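Local coordinates for hypothetical protein (Mesorhizobium loti, PDB 2O2X) that removes the 7-phosphate from D-glycero-beta-D-manno-heptose 1,7-bisphosphate, a magnesium-dependent step in the biosynthesis of ADP-heptose, at residues L62-T67 / A207-L212; G72-V77 / L150-Q155. One frame throughout, in Å; residues are numbered along the deposited sequence.

Contact 1: residues L62-T67 / A207-L212; sequences LPAIAT and AAIETL
The carboxylate of E210 turns one face to T67, and methyl CG2 of T67 sits over that face, 3.6 Å from E210 OE2. Water 1 bridges the oxygen end: it donates to E210 OE2 and to T67 OG1. Water 2, on the methyl's side of the carboxylate, donates to T67 O at 2.8 Å and weakly to E210 OE1. In T67, CG2 stands anti to the backbone N (OG1 at chi1 -63°), which sends the methyl across to the other helix. There it meets I209 CG2 at 3.7 Å. OG1 is turned back and donates to P63 O at 2.8 Å, on the face away from T67 N. CD1 of I209 reaches A64 O (3.8 Å) and A64 CB (4.2 Å). Helices 62-71 and 199-211 of the HAD fold lie side by side, their segment axes 9.9 Å apart at 8°, and I209 rests on L158 of strand 158-161. With an alanine at T67, I209 would probably face a gap, water 1 would lose an acceptor and P63 O a donor. Methyls thus make the direct contact, against carbon and oxygen, and two waters carry the polar link on the solvent side, where E210 is exposed.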
loop_
_atom_site.group_PDB
_atom_site.type_symbol
_atom_site.label_atom_id
_atom_site.label_comp_id
_atom_site.label_asym_id
_atom_site.label_seq_id
_atom_site.Cartn_x
_atom_site.Cartn_y
_atom_site.Cartn_z
ATOM N N LEU A 62 -11.222 -0.929 -6.568
ATOM C CA LEU A 62 -11.659 0.452 -6.742
ATOM C C LEU A 62 -12.751 0.894 -5.744
ATOM O O LEU A 62 -12.690 2.024 -5.258
ATOM C CB LEU A 62 -12.116 0.702 -8.185
ATOM C CG LEU A 62 -11.001 0.539 -9.233
ATOM C CD1 LEU A 62 -11.530 0.579 -10.654
ATOM C CD2 LEU A 62 -9.918 1.593 -9.041
ATOM N N PRO A 63 -13.731 0.017 -5.392
ATOM C CA PRO A 63 -14.680 0.430 -4.353
ATOM C C PRO A 63 -14.015 0.790 -3.026
ATOM O O PRO A 63 -14.479 1.665 -2.310
ATOM C CB PRO A 63 -15.580 -0.799 -4.206
ATOM C CG PRO A 63 -15.530 -1.426 -5.553
ATOM C CD PRO A 63 -14.100 -1.304 -5.940
ATOM N N ALA A 64 -12.959 0.076 -2.667
ATOM C CA ALA A 64 -12.256 0.388 -1.403
ATOM C C ALA A 64 -11.572 1.736 -1.439
ATOM O O ALA A 64 -11.649 2.499 -0.470
ATOM C CB ALA A 64 -11.247 -0.715 -1.086
ATOM N N ILE A 65 -10.881 2.040 -2.530
ATOM C CA ILE A 65 -10.240 3.333 -2.654
ATOM C C ILE A 65 -11.298 4.449 -2.658
ATOM O O ILE A 65 -11.155 5.428 -1.944
ATOM C CB ILE A 65 -9.339 3.404 -3.913
ATOM C CG1 ILE A 65 -8.278 2.294 -3.902
ATOM C CG2 ILE A 65 -8.626 4.747 -3.988
ATOM C CD1 ILE A 65 -7.436 2.251 -5.129
ATOM N N ALA A 66 -12.350 4.270 -3.446
ATOM C CA ALA A 66 -13.437 5.263 -3.480
ATOM C C ALA A 66 -14.038 5.504 -2.095
ATOM O O ALA A 66 -14.288 6.643 -1.685
ATOM C CB ALA A 66 -14.512 4.806 -4.431
ATOM N N THR A 67 -14.274 4.433 -1.351
ATOM C CA THR A 67 -14.844 4.540 -0.013
ATOM C C THR A 67 -13.945 5.315 0.933
ATOM O O THR A 67 -14.405 6.176 1.661
ATOM C CB THR A 67 -15.185 3.127 0.545
ATOM O OG1 THR A 67 -16.183 2.521 -0.291
ATOM C CG2 THR A 67 -15.699 3.181 1.920
ATOM N N ALA A 207 -17.205 -1.774 5.123
ATOM C CA ALA A 207 -17.804 -1.407 6.404
ATOM C C ALA A 207 -16.735 -0.934 7.370
ATOM O O ALA A 207 -16.912 0.053 8.113
ATOM C CB ALA A 207 -18.564 -2.572 6.991
ATOM N N ALA A 208 -15.595 -1.614 7.369
ATOM C CA ALA A 208 -14.492 -1.250 8.270
ATOM C C ALA A 208 -13.918 0.148 7.950
ATOM O O ALA A 208 -13.596 0.910 8.864
ATOM C CB ALA A 208 -13.425 -2.310 8.210
ATOM N N ILE A 209 -13.823 0.483 6.667
ATOM C CA ILE A 209 -13.337 1.797 6.230
ATOM C C ILE A 209 -14.356 2.865 6.616
ATOM O O ILE A 209 -13.988 3.905 7.160
ATOM C CB ILE A 209 -13.114 1.835 4.716
ATOM C CG1 ILE A 209 -11.966 0.907 4.330
ATOM C CG2 ILE A 209 -12.805 3.258 4.257
ATOM C CD1 ILE A 209 -11.865 0.603 2.859
ATOM N N GLU A 210 -15.634 2.591 6.358
ATOM C CA GLU A 210 -16.707 3.555 6.650
ATOM C C GLU A 210 -16.777 3.924 8.130
ATOM O O GLU A 210 -17.023 5.090 8.464
ATOM C CB GLU A 210 -18.067 3.016 6.190
ATOM C CG GLU A 210 -18.289 2.953 4.671
ATOM C CD GLU A 210 -18.557 4.312 4.021
ATOM O OE1 GLU A 210 -18.316 5.362 4.661
ATOM O OE2 GLU A 210 -19.006 4.318 2.848
ATOM N N THR A 211 -16.538 2.963 9.017
ATOM C CA THR A 211 -16.569 3.269 10.457
ATOM C C THR A 211 -15.506 4.306 10.818
ATOM O O THR A 211 -15.686 5.088 11.753
ATOM C CB THR A 211 -16.374 2.035 11.357
ATOM O OG1 THR A 211 -15.064 1.496 11.174
ATOM C CG2 THR A 211 -17.396 0.981 11.067
ATOM N N LEU A 212 -14.413 4.333 10.073
ATOM C CA LEU A 212 -13.359 5.309 10.307
ATOM C C LEU A 212 -13.657 6.712 9.762
ATOM O O LEU A 212 -12.905 7.633 10.056
ATOM C CB LEU A 212 -12.055 4.811 9.705
ATOM C CG LEU A 212 -11.682 3.412 10.194
ATOM C CD1 LEU A 212 -10.492 2.932 9.444
ATOM C CD2 LEU A 212 -11.452 3.406 11.697
HETATM O O HOH W 1 -18.911 2.542 0.481
HETATM O O HOH W 2 -17.147 6.575 2.305
#

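Contact 2: residues G72-V77 / L150-Q155; sequences GIPVVV and LALDLQ
V76 and L150 meet tip to tip through methyls, with V76 CG2 3.9 Å from L150 CD1. The same L150 methyl lies 4.3 Å from P74 CB, so one methyl touches both P74 and V76. The leucine chain is extended at chi2 (174°), which carries CD1 out to the strand. P74 and L152 lie alongside each other, pointing opposite ways, with P74 CG 3.9 Å from L152 CD2. All of this is carbon against carbon. Further apolar neighbours close round it: V76 and L152 both touch F35, P74 touches F27, and L150 touches M114.

The setting is the core of the HAD fold, a Rossmann-like sheet with helices on both faces. Strand 75-80 lies between strands 34-36 and 114-118, and runs parallel to both. V76 points toward the segment that follows helix 141-150. V75 points away from it and packs on A68 and N69 of helix 62-71.

Hydrogen bonds tie each segment to its own surroundings. Between backbones, P74 and V76 pair with L34, and V76 also with L36. Side chains take part in others: V75 N donates to D113 OD2, D153 OD1 accepts from R156 N, and D153 O bonds to S157 OG. G72 and A151 each follow a helix, in a Schellman motif with positive phi.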
loop_
_atom_site.group_PDB
_atom_site.type_symbol
_atom_site.label_atom_id
_atom_site.label_comp_id
_atom_site.label_asym_id
_atom_site.label_seq_id
_atom_site.Cartn_x
_atom_site.Cartn_y
_atom_site.Cartn_z
ATOM N N GLY A 72 -12.693 10.560 3.715
ATOM C CA GLY A 72 -11.639 11.482 4.119
ATOM C C GLY A 72 -10.458 10.834 4.821
ATOM O O GLY A 72 -9.749 11.508 5.535
ATOM N N ILE A 73 -10.243 9.534 4.533
ATOM C CA ILE A 73 -9.190 8.684 5.094
ATOM C C ILE A 73 -8.036 8.629 4.092
ATOM O O ILE A 73 -8.281 8.300 2.929
ATOM C CB ILE A 73 -9.778 7.245 5.337
ATOM C CG1 ILE A 73 -10.811 7.331 6.475
ATOM C CG2 ILE A 73 -8.725 6.185 5.617
ATOM C CD1 ILE A 73 -10.286 8.061 7.693
ATOM N N PRO A 74 -6.804 8.980 4.523
ATOM C CA PRO A 74 -5.712 8.900 3.551
ATOM C C PRO A 74 -5.476 7.461 3.065
ATOM O O PRO A 74 -5.562 6.500 3.861
ATOM C CB PRO A 74 -4.495 9.406 4.327
ATOM C CG PRO A 74 -4.867 9.293 5.725
ATOM C CD PRO A 74 -6.326 9.414 5.847
ATOM N N VAL A 75 -5.181 7.341 1.775
ATOM C CA VAL A 75 -4.830 6.076 1.150
ATOM C C VAL A 75 -3.344 6.069 0.864
ATOM O O VAL A 75 -2.824 6.937 0.168
ATOM C CB VAL A 75 -5.651 5.844 -0.124
ATOM C CG1 VAL A 75 -5.214 4.553 -0.807
ATOM C CG2 VAL A 75 -7.182 5.839 0.178
ATOM N N VAL A 76 -2.643 5.107 1.457
ATOM C CA VAL A 76 -1.194 5.046 1.430
ATOM C C VAL A 76 -0.740 3.764 0.760
ATOM O O VAL A 76 -1.039 2.663 1.225
ATOM C CB VAL A 76 -0.584 5.145 2.844
ATOM C CG1 VAL A 76 0.921 5.083 2.789
ATOM C CG2 VAL A 76 -1.057 6.431 3.555
ATOM N N VAL A 77 -0.034 3.917 -0.367
ATOM C CA VAL A 77 0.498 2.764 -1.112
ATOM C C VAL A 77 1.832 2.401 -0.499
ATOM O O VAL A 77 2.691 3.267 -0.357
ATOM C CB VAL A 77 0.646 3.078 -2.599
ATOM C CG1 VAL A 77 1.269 1.872 -3.339
ATOM C CG2 VAL A 77 -0.719 3.439 -3.213
ATOM N N LEU A 150 2.241 11.594 8.200
ATOM C CA LEU A 150 0.840 12.031 8.165
ATOM C C LEU A 150 0.201 12.088 9.552
ATOM O O LEU A 150 -1.006 12.306 9.668
ATOM C CB LEU A 150 0.026 11.087 7.256
ATOM C CG LEU A 150 0.405 11.096 5.784
ATOM C CD1 LEU A 150 -0.340 10.033 5.001
ATOM C CD2 LEU A 150 0.163 12.476 5.145
ATOM N N ALA A 151 0.985 11.876 10.605
ATOM C CA ALA A 151 0.469 11.797 11.962
ATOM C C ALA A 151 -0.698 10.810 12.090
ATOM O O ALA A 151 -1.731 11.109 12.681
ATOM C CB ALA A 151 0.083 13.195 12.477
ATOM N N LEU A 152 -0.508 9.601 11.539
ATOM C CA LEU A 152 -1.564 8.599 11.515
ATOM C C LEU A 152 -1.828 7.947 12.860
ATOM O O LEU A 152 -0.913 7.779 13.670
ATOM C CB LEU A 152 -1.245 7.485 10.522
ATOM C CG LEU A 152 -1.061 7.945 9.079
ATOM C CD1 LEU A 152 -0.595 6.786 8.235
ATOM C CD2 LEU A 152 -2.300 8.569 8.512
ATOM N N ASP A 153 -3.072 7.488 13.040
ATOM C CA ASP A 153 -3.421 6.565 14.105
ATOM C C ASP A 153 -3.230 5.152 13.544
ATOM O O ASP A 153 -4.119 4.604 12.890
ATOM C CB ASP A 153 -4.860 6.813 14.532
ATOM C CG ASP A 153 -5.303 5.932 15.663
ATOM O OD1 ASP A 153 -4.656 4.897 15.953
ATOM O OD2 ASP A 153 -6.348 6.270 16.252
ATOM N N LEU A 154 -2.050 4.593 13.758
ATOM C CA LEU A 154 -1.741 3.270 13.197
ATOM C C LEU A 154 -2.590 2.167 13.808
ATOM O O LEU A 154 -2.982 1.222 13.125
ATOM C CB LEU A 154 -0.261 2.928 13.345
ATOM C CG LEU A 154 0.736 3.743 12.539
ATOM C CD1 LEU A 154 2.156 3.305 12.880
ATOM C CD2 LEU A 154 0.456 3.613 11.046
ATOM N N GLN A 155 -2.938 2.299 15.076
ATOM C CA GLN A 155 -3.663 1.239 15.749
ATOM C C GLN A 155 -5.045 1.051 15.133
ATOM O O GLN A 155 -5.568 -0.039 15.140
ATOM C CB GLN A 155 -3.755 1.535 17.253
ATOM C CG GLN A 155 -2.408 1.484 17.972
ATOM C CD GLN A 155 -1.468 2.648 17.643
ATOM O OE1 GLN A 155 -1.896 3.746 17.242
ATOM N NE2 GLN A 155 -0.171 2.404 17.811
#

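Contact 1 and contact 2 have their centres 13 Å apart. They are joined in sequence, because helix 62-71 is followed, after a short turn, by strand 75-80. Contact 2 is also nested inside the chain loop that contact 1 closes. The two touch where L212 O lies 3.6 Å from I73 CD1. Contact 1 packs helix 62-71 against helix 199-211, while contact 2 holds the opposite face of strand 75-80 against the end of helix 141-150. Contact 2 is near the catalytic region: the side chain of V76 is about 9 Å from that of T79 and about 10 Å from that of K137, both assigned to phosphoryl stabilisation by similarity. Contact 1 lies away from these sites.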